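Local coordinates for protein SOXX (Paracoccus pantotrophus, PDB 2C1D) that is the cytochrome c subunit of the SoxXA heme enzyme that initiates chemotrophic sulfur oxidation, and probably transfers electrons through its heme c, at residues R31-N36 with V129-T134. Residues are numbered along the deposited sequence; the frame is centred on the assembly and turned at random.
Sequences RIMTTN and VAFLVT
The last turn of helix 26-33 faces the last turns of helix 122-133, with Met33 and Phe131 nearest across the gap, their CA atoms 9.3 Å apart. This is the packing of N- and C-terminal helices characteristic of the cytochrome c fold, and between residues 31-36 and 129-134 the side chain of Met33 makes all the contacts from its side. Met33 carries a Met-aromatic contact: its SD comes to 3.5 Å from CD2 of Phe131. The sulfur approaches the ring obliquely, 63° off the ring normal, so that the CD2–CE2 side of the ring receives it. Phe131 CG stands anti to the backbone N (chi1 180°), which brings CD2 up to the sulfur. Beyond the sulfur the Met33 chain bends, chi3 being 76°, and CE is carried on to Leu132, where it meets CD2 at 3.8 Å. The same methyl also lies 3.9 Å from Phe131 CD2, and so touches both the ring and the leucine branch. Leu132 in turn touches the heme c and packs on Leu75 and Val79 of helix 72-81, while Met33 also rests on Cys41, one of the two cysteines bound covalently to the heme; the contact therefore backs the heme pocket, to which Leu132 belongs. An alanine in place of Met33 would probably open a gap between the two helices, leaving the Phe131 ring without its sulfur partner and the Leu132 methyl freer to shift beside the heme. The carbonyl oxygen of Phe131 accepts from both Thr134 N and Thr134 OG1, the hydroxyl sitting in the carbonyl plane on a lone pair, 2.7 Å from that oxygen.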
ATOM      1  N   ARG B  31      20.403   9.977 -16.741  1.00 26.73           N
ATOM      2  CA  ARG B  31      19.892   8.616 -16.954  1.00 27.43           C
ATOM      3  C   ARG B  31      19.568   7.963 -15.612  1.00 26.85           C
ATOM      4  O   ARG B  31      18.499   7.384 -15.441  1.00 26.96           O
ATOM      5  CB  ARG B  31      20.892   7.761 -17.735  1.00 27.45           C
ATOM      6  CG  ARG B  31      20.299   6.432 -18.237  1.00 27.98           C
ATOM      7  CD  ARG B  31      21.316   5.567 -18.930  1.00 29.09           C
ATOM      8  NE  ARG B  31      22.176   5.011 -17.915  1.00 30.86           N
ATOM      9  CZ  ARG B  31      21.911   3.888 -17.255  1.00 32.55           C
ATOM     10  NH1 ARG B  31      20.846   3.121 -17.562  1.00 32.04           N
ATOM     11  NH2 ARG B  31      22.731   3.511 -16.306  1.00 32.07           N
ATOM     12  N   ILE B  32      20.491   8.082 -14.663  1.00 26.30           N
ATOM     13  CA  ILE B  32      20.327   7.503 -13.340  1.00 26.15           C
ATOM     14  C   ILE B  32      19.084   8.083 -12.661  1.00 26.63           C
ATOM     15  O   ILE B  32      18.314   7.367 -12.045  1.00 27.10           O
ATOM     16  CB  ILE B  32      21.614   7.749 -12.503  1.00 26.41           C
ATOM     17  CG1 ILE B  32      22.784   6.931 -13.081  1.00 26.93           C
ATOM     18  CG2 ILE B  32      21.405   7.411 -11.028  1.00 25.56           C
ATOM     19  CD1 ILE B  32      24.147   7.489 -12.764  1.00 27.95           C
ATOM     20  N   MET B  33      18.885   9.389 -12.794  1.00 26.84           N
ATOM     21  CA  MET B  33      17.816  10.081 -12.083  1.00 27.08           C
ATOM     22  C   MET B  33      16.418   9.752 -12.639  1.00 26.93           C
ATOM     23  O   MET B  33      15.406   9.947 -11.948  1.00 27.06           O
ATOM     24  CB  MET B  33      18.066  11.595 -12.115  1.00 27.45           C
ATOM     25  CG  MET B  33      19.307  12.044 -11.312  1.00 28.61           C
ATOM     26  SD  MET B  33      19.759  13.737 -11.737  1.00 31.62           S
ATOM     27  CE  MET B  33      18.519  14.601 -10.862  1.00 31.34           C
ATOM     28  N   THR B  34      16.367   9.239 -13.867  1.00 26.85           N
ATOM     29  CA  THR B  34      15.095   9.058 -14.573  1.00 26.95           C
ATOM     30  C   THR B  34      14.833   7.608 -14.948  1.00 27.41           C
ATOM     31  O   THR B  34      13.931   7.305 -15.758  1.00 27.02           O
ATOM     32  CB  THR B  34      15.077   9.935 -15.798  1.00 27.08           C
ATOM     33  OG1 THR B  34      16.213   9.641 -16.630  1.00 26.31           O
ATOM     34  CG2 THR B  34      15.257  11.418 -15.392  1.00 26.64           C
ATOM     35  N   THR B  35      15.610   6.711 -14.335  1.00 27.30           N
ATOM     36  CA  THR B  35      15.444   5.285 -14.534  1.00 27.85           C
ATOM     37  C   THR B  35      14.902   4.692 -13.228  1.00 26.61           C
ATOM     38  O   THR B  35      15.482   4.906 -12.142  1.00 26.12           O
ATOM     39  CB  THR B  35      16.781   4.627 -14.937  1.00 28.09           C
ATOM     40  OG1 THR B  35      17.260   5.183 -16.181  1.00 30.24           O
ATOM     41  CG2 THR B  35      16.570   3.122 -15.210  1.00 29.18           C
ATOM     42  N   ASN B  36      13.806   3.943 -13.333  1.00 26.17           N
ATOM     43  CA  ASN B  36      13.071   3.471 -12.154  1.00 26.02           C
ATOM     44  C   ASN B  36      13.887   2.632 -11.152  1.00 25.52           C
ATOM     45  O   ASN B  36      13.708   2.731  -9.945  1.00 25.21           O
ATOM     46  CB  ASN B  36      11.813   2.698 -12.584  1.00 26.55           C
ATOM     47  CG  ASN B  36      10.847   3.551 -13.409  1.00 28.30           C
ATOM     48  OD1 ASN B  36      11.085   4.732 -13.649  1.00 25.76           O
ATOM     49  ND2 ASN B  36       9.769   2.932 -13.882  1.00 33.44           N
ATOM     50  N   VAL B 129      25.208  13.953  -8.768  1.00 30.14           N
ATOM     51  CA  VAL B 129      25.689  15.224  -8.220  1.00 30.48           C
ATOM     52  C   VAL B 129      26.138  16.194  -9.317  1.00 31.20           C
ATOM     53  O   VAL B 129      25.796  17.376  -9.266  1.00 31.21           O
ATOM     54  CB  VAL B 129      26.825  15.010  -7.206  1.00 29.71           C
ATOM     55  CG1 VAL B 129      27.513  16.323  -6.846  1.00 30.66           C
ATOM     56  CG2 VAL B 129      26.305  14.364  -5.954  1.00 30.56           C
ATOM     57  N   ALA B 130      26.880  15.696 -10.303  1.00 31.24           N
ATOM     58  CA  ALA B 130      27.412  16.530 -11.367  1.00 31.59           C
ATOM     59  C   ALA B 130      26.277  17.144 -12.179  1.00 32.64           C
ATOM     60  O   ALA B 130      26.383  18.280 -12.659  1.00 32.02           O
ATOM     61  CB  ALA B 130      28.323  15.738 -12.268  1.00 31.91           C
ATOM     62  N   PHE B 131      25.182  16.405 -12.326  1.00 32.64           N
ATOM     63  CA  PHE B 131      24.029  16.969 -12.995  1.00 33.71           C
ATOM     64  C   PHE B 131      23.338  17.998 -12.101  1.00 33.43           C
ATOM     65  O   PHE B 131      22.965  19.053 -12.582  1.00 34.36           O
ATOM     66  CB  PHE B 131      23.032  15.917 -13.459  1.00 33.35           C
ATOM     67  CG  PHE B 131      21.851  16.509 -14.133  1.00 33.83           C
ATOM     68  CD1 PHE B 131      21.971  17.034 -15.411  1.00 34.21           C
ATOM     69  CD2 PHE B 131      20.632  16.616 -13.465  1.00 34.11           C
ATOM     70  CE1 PHE B 131      20.892  17.629 -16.030  1.00 35.15           C
ATOM     71  CE2 PHE B 131      19.543  17.196 -14.082  1.00 33.08           C
ATOM     72  CZ  PHE B 131      19.666  17.698 -15.365  1.00 33.73           C
ATOM     73  N   LEU B 132      23.189  17.695 -10.815  1.00 33.58           N
ATOM     74  CA  LEU B 132      22.510  18.587  -9.897  1.00 34.26           C
ATOM     75  C   LEU B 132      23.215  19.947  -9.815  1.00 35.20           C
ATOM     76  O   LEU B 132      22.572  20.976  -9.650  1.00 34.59           O
ATOM     77  CB  LEU B 132      22.408  17.966  -8.511  1.00 33.81           C
ATOM     78  CG  LEU B 132      21.470  16.755  -8.382  1.00 32.91           C
ATOM     79  CD1 LEU B 132      21.736  16.047  -7.094  1.00 31.70           C
ATOM     80  CD2 LEU B 132      20.007  17.143  -8.468  1.00 33.40           C
ATOM     81  N   VAL B 133      24.541  19.942  -9.935  1.00 35.61           N
ATOM     82  CA  VAL B 133      25.305  21.183  -9.903  1.00 36.64           C
ATOM     83  C   VAL B 133      24.937  22.098 -11.085  1.00 36.99           C
ATOM     84  O   VAL B 133      24.999  23.307 -10.945  1.00 37.52           O
ATOM     85  CB  VAL B 133      26.851  20.888  -9.817  1.00 36.68           C
ATOM     86  CG1 VAL B 133      27.685  22.114 -10.134  1.00 38.18           C
ATOM     87  CG2 VAL B 133      27.205  20.364  -8.434  1.00 36.06           C
ATOM     88  N   THR B 134      24.530  21.531 -12.226  1.00 37.91           N
ATOM     89  CA  THR B 134      24.194  22.339 -13.399  1.00 38.64           C
ATOM     90  C   THR B 134      22.832  23.007 -13.314  1.00 39.66           C
ATOM     91  O   THR B 134      22.518  23.838 -14.157  1.00 39.22           O
ATOM     92  CB  THR B 134      24.259  21.557 -14.760  1.00 38.54           C
ATOM     93  OG1 THR B 134      23.230  20.552 -14.842  1.00 36.61           O
ATOM     94  CG2 THR B 134      25.566  20.812 -14.918  1.00 39.28           C
TER